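Local coordinates for protein glycosyl hyrolase, family 3 (Deinococcus radiodurans, PDB 3TEV) that probably hydrolyses O-glycosidic bonds in carbohydrates, acting as a family 3 glycoside hydrolase, at residues Ile24-Pro29 / Val47-Lys52; Ala103-Gln108 / Thr158-Ala163; Asp262-Gln267 / Asp288-Leu293. All coordinates share one frame; numbering follows the deposited sequence.

Interaction 1 (Ile24-Pro29 / Val47-Lys52)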
ATOM      1  N   ILE A  24      10.927  -0.768   1.199  1.00 32.78           N
ATOM      2  CA  ILE A  24      11.754   0.296   1.740  1.00 34.27           C
ATOM      3  C   ILE A  24      11.863   1.460   0.771  1.00 35.54           C
ATOM      4  O   ILE A  24      11.543   1.321  -0.411  1.00 35.42           O
ATOM      5  CB  ILE A  24      13.168  -0.207   2.046  1.00 33.99           C
ATOM      6  CG1 ILE A  24      13.867  -0.606   0.751  1.00 34.32           C
ATOM      7  CG2 ILE A  24      13.133  -1.358   3.048  1.00 32.48           C
ATOM      8  CD1 ILE A  24      15.394  -0.821   0.927  1.00 35.76           C
ATOM      9  N   ASP A  25      12.338   2.594   1.272  1.00 37.24           N
ATOM     10  CA  ASP A  25      12.638   3.733   0.414  1.00 39.38           C
ATOM     11  C   ASP A  25      14.133   3.840   0.164  1.00 40.72           C
ATOM     12  O   ASP A  25      14.943   3.241   0.886  1.00 40.77           O
ATOM     13  CB  ASP A  25      12.041   5.051   0.970  1.00 39.55           C
ATOM     14  CG  ASP A  25      12.531   5.406   2.386  1.00 41.08           C
ATOM     15  OD1 ASP A  25      12.851   4.511   3.206  1.00 42.99           O
ATOM     16  OD2 ASP A  25      12.577   6.615   2.692  1.00 41.88           O
ATOM     17  N   LEU A  26      14.478   4.607  -0.868  1.00 42.66           N
ATOM     18  CA  LEU A  26      15.851   4.794  -1.319  1.00 44.10           C
ATOM     19  C   LEU A  26      16.243   6.263  -1.175  1.00 46.09           C
ATOM     20  O   LEU A  26      15.386   7.138  -1.209  1.00 45.57           O
ATOM     21  CB  LEU A  26      15.963   4.371  -2.782  1.00 43.82           C
ATOM     22  CG  LEU A  26      15.437   2.965  -3.071  1.00 43.71           C
ATOM     23  CD1 LEU A  26      15.270   2.743  -4.565  1.00 44.03           C
ATOM     24  CD2 LEU A  26      16.333   1.898  -2.419  1.00 41.55           C
ATOM     25  N   PRO A  27      17.550   6.536  -1.006  1.00 48.25           N
ATOM     26  CA  PRO A  27      17.985   7.910  -0.707  1.00 49.68           C
ATOM     27  C   PRO A  27      17.848   8.934  -1.850  1.00 51.20           C
ATOM     28  O   PRO A  27      17.513  10.091  -1.589  1.00 52.03           O
ATOM     29  CB  PRO A  27      19.457   7.747  -0.302  1.00 49.96           C
ATOM     30  CG  PRO A  27      19.872   6.388  -0.776  1.00 49.45           C
ATOM     31  CD  PRO A  27      18.640   5.544  -0.871  1.00 48.22           C
ATOM     32  N   GLY A  28      18.099   8.531  -3.091  1.00 51.86           N
ATOM     33  CA  GLY A  28      18.107   9.490  -4.190  1.00 53.24           C
ATOM     34  C   GLY A  28      17.728   8.999  -5.578  1.00 53.44           C
ATOM     35  O   GLY A  28      17.171   7.920  -5.729  1.00 52.88           O
ATOM     36  N   PRO A  29      18.013   9.819  -6.606  1.00 54.48           N
ATOM     37  CA  PRO A  29      17.668   9.516  -8.000  1.00 54.26           C
ATOM     38  C   PRO A  29      18.571   8.475  -8.667  1.00 53.90           C
ATOM     39  O   PRO A  29      18.238   8.008  -9.757  1.00 53.27           O
ATOM     40  CB  PRO A  29      17.826  10.866  -8.699  1.00 54.45           C
ATOM     41  CG  PRO A  29      18.831  11.580  -7.878  1.00 55.04           C
ATOM     42  CD  PRO A  29      18.543  11.190  -6.462  1.00 54.61           C
ATOM     43  N   VAL A  47      10.365  -1.801  -3.172  0.50 32.20           N
ATOM     44  CA  VAL A  47      10.791  -0.427  -2.912  0.50 32.71           C
ATOM     45  C   VAL A  47       9.702   0.543  -3.337  0.50 33.50           C
ATOM     46  O   VAL A  47       8.994   0.289  -4.316  0.50 33.84           O
ATOM     47  CB  VAL A  47      12.060  -0.054  -3.699  0.50 32.73           C
ATOM     48  CG1 VAL A  47      12.196   1.453  -3.756  0.50 33.03           C
ATOM     49  CG2 VAL A  47      13.290  -0.683  -3.074  0.50 31.98           C
ATOM     50  N   CYS A  48       9.562   1.648  -2.609  1.00 33.93           N
ATOM     51  CA  CYS A  48       8.605   2.686  -2.989  1.00 35.49           C
ATOM     52  C   CYS A  48       9.411   3.923  -3.310  1.00 36.03           C
ATOM     53  O   CYS A  48      10.336   4.264  -2.571  1.00 36.79           O
ATOM     54  CB  CYS A  48       7.574   2.967  -1.893  1.00 35.60           C
ATOM     55  SG  CYS A  48       6.263   4.131  -2.504  1.00 38.84           S
ATOM     56  N   LEU A  49       9.094   4.559  -4.431  1.00 36.85           N
ATOM     57  CA  LEU A  49       9.782   5.775  -4.862  1.00 38.35           C
ATOM     58  C   LEU A  49       8.967   7.018  -4.542  1.00 40.13           C
ATOM     59  O   LEU A  49       7.742   6.988  -4.578  1.00 40.23           O
ATOM     60  CB  LEU A  49      10.062   5.726  -6.354  1.00 37.72           C
ATOM     61  CG  LEU A  49      10.885   4.541  -6.855  1.00 37.82           C
ATOM     62  CD1 LEU A  49      10.953   4.569  -8.355  1.00 38.54           C
ATOM     63  CD2 LEU A  49      12.288   4.518  -6.245  1.00 37.68           C
ATOM     64  N   PHE A  50       9.666   8.102  -4.221  1.00 42.51           N
ATOM     65  CA  PHE A  50       9.059   9.390  -3.889  1.00 44.28           C
ATOM     66  C   PHE A  50       9.763  10.509  -4.667  1.00 45.82           C
ATOM     67  O   PHE A  50      10.702  10.255  -5.417  1.00 46.05           O
ATOM     68  CB  PHE A  50       9.176   9.651  -2.384  1.00 44.27           C
ATOM     69  CG  PHE A  50       8.489   8.625  -1.540  1.00 44.15           C
ATOM     70  CD1 PHE A  50       7.160   8.790  -1.168  1.00 44.52           C
ATOM     71  CD2 PHE A  50       9.160   7.477  -1.132  1.00 43.29           C
ATOM     72  CE1 PHE A  50       6.508   7.816  -0.392  1.00 44.60           C
ATOM     73  CE2 PHE A  50       8.527   6.505  -0.360  1.00 43.32           C
ATOM     74  CZ  PHE A  50       7.203   6.667   0.011  1.00 43.38           C
ATOM     75  N   GLY A  51       9.315  11.743  -4.464  1.00 47.50           N
ATOM     76  CA  GLY A  51       9.874  12.920  -5.139  1.00 49.55           C
ATOM     77  C   GLY A  51      11.388  12.972  -5.092  1.00 50.85           C
ATOM     78  O   GLY A  51      12.037  13.229  -6.108  1.00 51.07           O
ATOM     79  N   LYS A  52      11.962  12.686  -3.923  1.00 51.38           N
ATOM     80  CA  LYS A  52      13.413  12.619  -3.779  1.00 52.11           C
ATOM     81  C   LYS A  52      14.096  11.633  -4.754  1.00 52.28           C
ATOM     82  O   LYS A  52      15.310  11.674  -4.906  1.00 52.71           O
ATOM     83  CB  LYS A  52      13.784  12.257  -2.333  1.00 52.46           C
ATOM     84  CG  LYS A  52      13.367  10.827  -1.904  1.00 51.85           C
ATOM     85  CD  LYS A  52      13.925  10.451  -0.538  1.00 51.64           C
ATOM     86  CE  LYS A  52      13.156   9.266   0.022  1.00 50.20           C
ATOM     87  NZ  LYS A  52      13.938   8.513   1.022  1.00 49.34           N
TER
HETATM   88  O   HOH W   1      12.368   6.003  -2.167  1.00 40.19           O
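V47 meets I24 as its parallel bridge partner, and their side chains lie on one face of the sheet. V47 CG1 also packs on L26 CD1. V47 is modelled in two conformers, so the closeness of that fit is doubtful. C48 makes the backbone link: its N donates to I24 O at 3.0 Å, with an N-H...O angle of 157°. Past this bond the chains part, and a water fills in. It donates to C48 O (2.7 Å) and accepts from L26 N (2.8 Å). L49 CD2 rests 3.9 Å from L26 CD1. The F50 ring brings CE2 to 4.0 Å from D25 CB, and the water lies in plane at the ring edge. K52 reaches back with a chain extended beyond CG. Its NZ forms a salt bridge to D25 OD2 at 2.9 Å, met from above the carboxylate plane. The same NZ donates to L26 O (3.0 Å), an oxygen that N53 also bonds. D25 OD1 is taken by G294 N. This is the first parallel strand pair of the TIM barrel. Helix 33-42 packs on I24 and L26, helix 57-71 on L26, V47 and L49, and strand 76-79 bonds the other edge of 46-49.

Interaction 2 (Ala103-Gln108 / Thr158-Ala163)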
ATOM      1  N   ALA A 103     -16.188  14.950 -10.302  1.00 77.12           N
ATOM      2  CA  ALA A 103     -17.181  15.976 -10.634  1.00 80.58           C
ATOM      3  C   ALA A 103     -17.604  15.977 -12.105  1.00 81.84           C
ATOM      4  O   ALA A 103     -18.795  16.111 -12.408  1.00 84.29           O
ATOM      5  CB  ALA A 103     -16.671  17.353 -10.223  1.00 82.38           C
ATOM      6  N   ALA A 104     -16.635  15.850 -13.013  1.00 80.46           N
ATOM      7  CA  ALA A 104     -16.930  15.721 -14.446  1.00 80.11           C
ATOM      8  C   ALA A 104     -17.758  14.458 -14.636  1.00 77.46           C
ATOM      9  O   ALA A 104     -18.661  14.409 -15.473  1.00 79.35           O
ATOM     10  CB  ALA A 104     -15.641  15.635 -15.254  1.00 80.05           C
ATOM     11  N   ASP A 105     -17.427  13.453 -13.825  1.00 72.22           N
ATOM     12  CA  ASP A 105     -18.187  12.214 -13.690  1.00 69.68           C
ATOM     13  C   ASP A 105     -18.314  11.425 -14.983  1.00 67.97           C
ATOM     14  O   ASP A 105     -19.332  10.801 -15.242  1.00 69.24           O
ATOM     15  CB  ASP A 105     -19.557  12.440 -13.031  1.00 71.95           C
ATOM     16  CG  ASP A 105     -20.152  11.155 -12.460  1.00 72.05           C
ATOM     17  OD1 ASP A 105     -19.379  10.251 -12.074  1.00 71.37           O
ATOM     18  OD2 ASP A 105     -21.393  11.044 -12.392  1.00 73.25           O
ATOM     19  N   ASP A 106     -17.257  11.442 -15.773  1.00 64.92           N
ATOM     20  CA  ASP A 106     -17.158  10.563 -16.919  1.00 63.98           C
ATOM     21  C   ASP A 106     -16.222   9.416 -16.525  1.00 62.01           C
ATOM     22  O   ASP A 106     -15.002   9.571 -16.484  1.00 60.54           O
ATOM     23  CB  ASP A 106     -16.673  11.340 -18.160  1.00 64.55           C
ATOM     24  CG  ASP A 106     -16.531  10.462 -19.395  1.00 65.36           C
ATOM     25  OD1 ASP A 106     -16.580   9.219 -19.285  1.00 64.52           O
ATOM     26  OD2 ASP A 106     -16.366  11.023 -20.500  1.00 68.03           O
ATOM     27  N   GLN A 107     -16.829   8.274 -16.218  1.00 62.80           N
ATOM     28  CA  GLN A 107     -16.130   7.064 -15.806  1.00 62.94           C
ATOM     29  C   GLN A 107     -15.045   6.704 -16.811  1.00 61.44           C
ATOM     30  O   GLN A 107     -13.910   6.428 -16.428  1.00 60.35           O
ATOM     31  CB  GLN A 107     -17.137   5.917 -15.617  1.00 66.44           C
ATOM     32  CG  GLN A 107     -16.558   4.516 -15.632  1.00 72.80           C
ATOM     33  CD  GLN A 107     -17.439   3.507 -14.882  1.00 82.15           C
ATOM     34  OE1 GLN A 107     -18.617   3.321 -15.232  1.00 86.67           O
ATOM     35  NE2 GLN A 107     -16.869   2.848 -13.845  1.00 83.03           N
ATOM     36  N   GLN A 108     -15.392   6.753 -18.096  1.00 52.87           N
ATOM     37  CA  GLN A 108     -14.438   6.436 -19.159  1.00 52.31           C
ATOM     38  C   GLN A 108     -13.240   7.403 -19.197  1.00 50.77           C
ATOM     39  O   GLN A 108     -12.126   6.976 -19.452  1.00 50.44           O
ATOM     40  CB  GLN A 108     -15.146   6.358 -20.521  1.00 53.14           C
ATOM     41  CG  GLN A 108     -14.259   5.922 -21.687  1.00 56.09           C
ATOM     42  CD  GLN A 108     -13.824   4.461 -21.601  1.00 58.66           C
ATOM     43  OE1 GLN A 108     -14.665   3.559 -21.538  1.00 61.07           O
ATOM     44  NE2 GLN A 108     -12.505   4.223 -21.616  1.00 58.33           N
ATOM     45  N   THR A 158     -16.929   4.583  -5.635  1.00 46.80           N
ATOM     46  CA  THR A 158     -16.939   3.252  -6.254  1.00 47.11           C
ATOM     47  C   THR A 158     -16.811   3.318  -7.780  1.00 47.32           C
ATOM     48  O   THR A 158     -16.004   2.598  -8.369  1.00 47.25           O
ATOM     49  CB  THR A 158     -18.222   2.481  -5.871  1.00 47.29           C
ATOM     50  OG1 THR A 158     -18.225   2.255  -4.460  1.00 47.51           O
ATOM     51  CG2 THR A 158     -18.304   1.138  -6.600  1.00 47.94           C
ATOM     52  N   ARG A 159     -17.596   4.178  -8.422  0.50 47.56           N
ATOM     53  CA  ARG A 159     -17.591   4.258  -9.883  0.50 48.32           C
ATOM     54  C   ARG A 159     -16.254   4.756 -10.458  0.50 47.79           C
ATOM     55  O   ARG A 159     -15.755   4.200 -11.444  0.50 47.71           O
ATOM     56  CB  ARG A 159     -18.787   5.083 -10.421  0.50 49.01           C
ATOM     57  CG  ARG A 159     -20.036   4.231 -10.695  0.50 51.08           C
ATOM     58  CD  ARG A 159     -21.241   5.040 -11.206  0.50 54.85           C
ATOM     59  NE  ARG A 159     -21.020   5.628 -12.528  0.50 56.65           N
ATOM     60  CZ  ARG A 159     -20.526   6.889 -12.714  0.50 56.74           C
ATOM     61  NH1 ARG A 159     -20.207   7.687 -11.651  0.50 55.84           N
ATOM     62  NH2 ARG A 159     -20.367   7.349 -13.952  0.50 57.12           N
ATOM     63  N   HIS A 160     -15.670   5.789  -9.850  1.00 47.28           N
ATOM     64  CA  HIS A 160     -14.386   6.276 -10.341  1.00 46.80           C
ATOM     65  C   HIS A 160     -13.203   5.435  -9.866  1.00 45.78           C
ATOM     66  O   HIS A 160     -12.200   5.310 -10.580  1.00 45.94           O
ATOM     67  CB  HIS A 160     -14.232   7.764 -10.062  1.00 46.69           C
ATOM     68  CG  HIS A 160     -15.167   8.591 -10.873  1.00 49.07           C
ATOM     69  ND1 HIS A 160     -14.924   8.890 -12.196  1.00 51.08           N
ATOM     70  CD2 HIS A 160     -16.382   9.114 -10.583  1.00 50.70           C
ATOM     71  CE1 HIS A 160     -15.934   9.600 -12.675  1.00 52.48           C
ATOM     72  NE2 HIS A 160     -16.832   9.747 -11.716  1.00 52.06           N
ATOM     73  N   GLY A 161     -13.341   4.826  -8.687  1.00 44.81           N
ATOM     74  CA  GLY A 161     -12.345   3.869  -8.201  1.00 43.91           C
ATOM     75  C   GLY A 161     -12.191   2.705  -9.168  1.00 43.79           C
ATOM     76  O   GLY A 161     -11.079   2.281  -9.464  1.00 43.35           O
ATOM     77  N   ARG A 162     -13.316   2.204  -9.668  1.00 44.57           N
ATOM     78  CA  ARG A 162     -13.335   1.091 -10.635  1.00 45.51           C
ATOM     79  C   ARG A 162     -12.550   1.456 -11.894  1.00 44.89           C
ATOM     80  O   ARG A 162     -11.753   0.648 -12.411  1.00 44.72           O
ATOM     81  CB  ARG A 162     -14.783   0.714 -11.018  1.00 46.08           C
ATOM     82  CG  ARG A 162     -14.897  -0.578 -11.859  1.00 48.88           C
ATOM     83  CD  ARG A 162     -16.322  -0.924 -12.328  1.00 55.32           C
ATOM     84  NE  ARG A 162     -17.334  -0.789 -11.272  1.00 59.73           N
ATOM     85  CZ  ARG A 162     -17.704  -1.747 -10.416  1.00 61.88           C
ATOM     86  NH1 ARG A 162     -17.145  -2.964 -10.456  1.00 62.99           N
ATOM     87  NH2 ARG A 162     -18.642  -1.482  -9.505  1.00 62.05           N
ATOM     88  N   ALA A 163     -12.778   2.677 -12.369  1.00 44.09           N
ATOM     89  CA  ALA A 163     -12.123   3.184 -13.580  1.00 43.74           C
ATOM     90  C   ALA A 163     -10.608   3.295 -13.392  1.00 43.19           C
ATOM     91  O   ALA A 163      -9.835   2.930 -14.275  1.00 43.38           O
ATOM     92  CB  ALA A 163     -12.713   4.536 -13.968  1.00 43.49           C
TER
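D105 and H160 form a His-carboxylate hydrogen bond between a helix-to-helix turn and helix 154-169, toward the outside of the TIM barrel. D105 is the first residue past helix 98-104 and has a positive phi of 60°. D106 follows as the N-cap of helix 107-124, and its OD1 caps L109 N. The D105 CG stands anti to the backbone N (chi1 -161°), on the way to helix 154-169. One oxygen, OD1, does the accepting across the contact. H160 NE2 donates to the anti lone pair of D105 OD1 at 2.6 Å; the oxygen is tilted somewhat from the ring plane. R159 NH1 donates to the same D105 OD1 at 2.7 Å, on the syn lone pair. That second bond is nearly straight at 175°, and OD1 lies in the guanidinium plane. It is also a salt bridge, but R159 has two modelled conformers and the bridge describes one of them. The two donors thus use different lone pairs of a single oxygen. D105 OD2 has a long, weak ion pair with R156. The other H160 nitrogen, ND1, is hydrogen-bonded to T110 OG1, so both ring nitrogens have partners and the ring is probably fixed in its rotation. An alanine at D105 would probably leave H160 NE2 and R159 NH1 without their shared acceptor and let the guanidinium swing more freely. The extended Q107 chain brings NE2 to 3.0 Å from R159 O, and its CG is near A163. The methyl CB of A163 sits 3.3 Å from Q107 O.

Interaction 3 (Asp262-Gln267 / Asp288-Leu293)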
ATOM      1  N   ASP A 262       0.350   0.993   5.714  1.00 43.87           N
ATOM      2  CA  ASP A 262       0.808   2.359   5.467  1.00 45.89           C
ATOM      3  C   ASP A 262       2.220   2.523   6.068  1.00 47.15           C
ATOM      4  O   ASP A 262       2.680   1.690   6.871  1.00 46.58           O
ATOM      5  CB  ASP A 262      -0.182   3.367   6.080  1.00 46.55           C
ATOM      6  CG  ASP A 262      -0.097   4.778   5.446  1.00 48.89           C
ATOM      7  OD1 ASP A 262       0.907   5.102   4.780  1.00 51.07           O
ATOM      8  OD2 ASP A 262      -1.053   5.573   5.626  1.00 50.51           O
ATOM      9  N   SER A 263       2.910   3.594   5.683  1.00 49.15           N
ATOM     10  CA  SER A 263       4.267   3.875   6.170  1.00 51.64           C
ATOM     11  C   SER A 263       4.406   3.752   7.710  1.00 52.96           C
ATOM     12  O   SER A 263       3.674   4.418   8.457  1.00 52.15           O
ATOM     13  CB  SER A 263       4.668   5.281   5.722  1.00 51.90           C
ATOM     14  OG  SER A 263       5.826   5.728   6.419  1.00 54.24           O
HETATM   15  N   MSE A 264       5.337   2.927   8.194  1.00 55.14           N
HETATM   16  CA  MSE A 264       5.469   2.776   9.660  1.00 57.85           C
HETATM   17  C   MSE A 264       6.202   3.946  10.347  1.00 60.48           C
HETATM   18  O   MSE A 264       6.318   3.968  11.575  1.00 60.12           O
HETATM   19  CB  MSE A 264       6.113   1.440  10.042  1.00 57.62           C
HETATM   20  CG  MSE A 264       5.457   0.204   9.431  1.00 57.89           C
HETATM   21 SE   MSE A 264       3.558  -0.031   9.869  0.75 59.75          SE
HETATM   22  CE  MSE A 264       3.638  -0.367  11.793  1.00 54.99           C
ATOM     23  N   GLY A 265       6.684   4.899   9.541  1.00 67.38           N
ATOM     24  CA  GLY A 265       7.387   6.099  10.018  1.00 72.58           C
ATOM     25  C   GLY A 265       6.511   7.314  10.321  1.00 75.78           C
ATOM     26  O   GLY A 265       7.006   8.398  10.606  1.00 76.35           O
HETATM   27  N   MSE A 266       5.204   7.132  10.265  1.00 77.70           N
HETATM   28  CA  MSE A 266       4.289   8.213  10.577  1.00 80.52           C
HETATM   29  C   MSE A 266       4.174   8.421  12.081  1.00 80.25           C
HETATM   30  O   MSE A 266       4.162   7.457  12.859  1.00 79.83           O
HETATM   31  CB  MSE A 266       2.940   7.983   9.906  1.00 80.99           C
HETATM   32  CG  MSE A 266       3.011   8.277   8.411  1.00 84.96           C
HETATM   33 SE   MSE A 266       1.507   7.548   7.433  0.75 89.25          SE
HETATM   34  CE  MSE A 266       0.089   8.733   8.119  1.00 88.34           C
ATOM     35  N   GLN A 267       4.111   9.694  12.465  1.00 81.05           N
ATOM     36  CA  GLN A 267       4.328  10.133  13.839  1.00 81.20           C
ATOM     37  C   GLN A 267       3.485   9.418  14.898  1.00 79.76           C
ATOM     38  O   GLN A 267       4.016   8.983  15.918  1.00 80.07           O
ATOM     39  CB  GLN A 267       4.147  11.651  13.946  1.00 82.17           C
ATOM     40  CG  GLN A 267       4.855  12.267  15.149  1.00 83.91           C
ATOM     41  CD  GLN A 267       4.795  13.799  15.178  1.00 87.44           C
ATOM     42  OE1 GLN A 267       3.913  14.421  14.574  1.00 86.38           O
ATOM     43  NE2 GLN A 267       5.735  14.407  15.899  1.00 88.24           N
ATOM     44  N   ASP A 288       0.779  -8.735   4.302  1.00 31.68           N
ATOM     45  CA  ASP A 288       1.797  -9.484   3.544  1.00 31.12           C
ATOM     46  C   ASP A 288       3.102  -8.708   3.436  1.00 30.71           C
ATOM     47  O   ASP A 288       4.160  -9.301   3.182  1.00 30.24           O
ATOM     48  CB  ASP A 288       1.306  -9.758   2.122  1.00 30.89           C
ATOM     49  CG  ASP A 288      -0.011 -10.473   2.106  1.00 32.49           C
ATOM     50  OD1 ASP A 288      -0.078 -11.596   2.664  1.00 36.93           O
ATOM     51  OD2 ASP A 288      -0.993  -9.907   1.586  1.00 31.46           O
ATOM     52  N   LEU A 289       3.014  -7.383   3.595  1.00 29.96           N
ATOM     53  CA  LEU A 289       4.107  -6.469   3.241  1.00 30.29           C
ATOM     54  C   LEU A 289       4.108  -5.299   4.213  1.00 31.00           C
ATOM     55  O   LEU A 289       3.064  -4.680   4.450  1.00 30.83           O
ATOM     56  CB  LEU A 289       3.914  -5.923   1.802  1.00 30.04           C
ATOM     57  CG  LEU A 289       5.088  -5.119   1.188  1.00 29.20           C
ATOM     58  CD1 LEU A 289       6.433  -5.927   1.186  1.00 27.15           C
ATOM     59  CD2 LEU A 289       4.762  -4.658  -0.232  1.00 26.95           C
ATOM     60  N   VAL A 290       5.273  -4.992   4.776  1.00 31.68           N
ATOM     61  CA  VAL A 290       5.389  -3.853   5.672  1.00 32.18           C
ATOM     62  C   VAL A 290       6.222  -2.757   5.004  1.00 33.02           C
ATOM     63  O   VAL A 290       7.335  -3.011   4.528  1.00 32.21           O
ATOM     64  CB  VAL A 290       6.025  -4.285   7.029  1.00 32.56           C
ATOM     65  CG1 VAL A 290       6.363  -3.061   7.894  1.00 32.25           C
ATOM     66  CG2 VAL A 290       5.081  -5.215   7.785  1.00 32.93           C
HETATM   67  N   MSE A 291       5.672  -1.544   4.944  1.00 34.67           N
HETATM   68  CA  MSE A 291       6.433  -0.387   4.470  1.00 36.85           C
HETATM   69  C   MSE A 291       7.374   0.061   5.565  1.00 37.49           C
HETATM   70  O   MSE A 291       6.935   0.646   6.529  1.00 39.84           O
HETATM   71  CB  MSE A 291       5.527   0.773   4.104  1.00 36.94           C
HETATM   72  CG  MSE A 291       4.674   0.463   2.912  1.00 41.80           C
HETATM   73 SE   MSE A 291       3.762   2.021   2.209  0.75 48.40          SE
HETATM   74  CE  MSE A 291       5.399   2.735   1.417  1.00 49.18           C
ATOM     75  N   ALA A 292       8.661  -0.171   5.405  1.00 37.52           N
ATOM     76  CA  ALA A 292       9.629   0.165   6.423  1.00 37.35           C
ATOM     77  C   ALA A 292      10.451   1.355   5.914  1.00 38.29           C
ATOM     78  O   ALA A 292      11.578   1.193   5.434  1.00 38.96           O
ATOM     79  CB  ALA A 292      10.514  -1.067   6.702  1.00 36.29           C
ATOM     80  N   LEU A 293       9.870   2.548   5.975  1.00 38.95           N
ATOM     81  CA  LEU A 293      10.494   3.726   5.383  1.00 39.31           C
ATOM     82  C   LEU A 293      11.369   4.438   6.397  1.00 40.49           C
ATOM     83  O   LEU A 293      11.095   4.404   7.601  1.00 40.94           O
ATOM     84  CB  LEU A 293       9.440   4.696   4.861  1.00 39.10           C
ATOM     85  CG  LEU A 293       8.350   4.167   3.909  1.00 38.32           C
ATOM     86  CD1 LEU A 293       7.559   5.353   3.355  1.00 38.56           C
ATOM     87  CD2 LEU A 293       8.888   3.288   2.772  1.00 35.32           C
TER
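M264 and V290 meet because the M264 CG is turned anti to its own carbonyl carbon (chi1 -52°), which sets it 3.7 Å from V290 CG1. Beyond CG the M264 chain bends at chi2 and chi3 and turns from the strand. S263 OG is anti to its backbone N (chi1 166°) and comes 3.5 Å from L293 CD1. Both M264 and M291 are selenomethionines. One backbone bond joins the segments: M264 N donates to M291 O at 3.2 Å, with an N-H...O angle of 160°. M264 CG also touches M291 O, at 3.3 Å. M291 points its CB toward the loop, and its bent chain puts SE 3.9 Å from S263 N. S263 N is already used: it donates to D262 OD1 at 2.7 Å. S263 begins a type I turn that ends at M266, and its OG accepts a weak bond from G265 N. H226 NE2 is hydrogen-bonded to S263 O. The loop follows strand 258-261 and the partner is strand 290-291, so the contact lies where the last strand of the TIM barrel meets the one before it. With one backbone bond across the segments and van der Waals contacts beside it, the bond probably sets the register, and the contact likely depends on the packing around it.

From the N terminus, interaction 1 comes first. It closes the crossover from strand 22-24 through helix 33-42 to strand 46-49. Interaction 2 follows and spans 49 residues, which include most of helix 107-124 and strand 128-129. It joins the turn before that helix to helix 154-169. Interaction 3 comes last and closes the stretch holding helices 267-272 and 275-285, between strands 258-261 and 290-291. The three run in series, with no nesting or crossing. Interactions 1 and 3 touch where D25 and F50 pack on L293; strand 22-24 lies between strands 46-49 and 290-291. Interaction 2 stands apart, its nearest atoms about 19 Å from interaction 1 and about 18 Å from interaction 3.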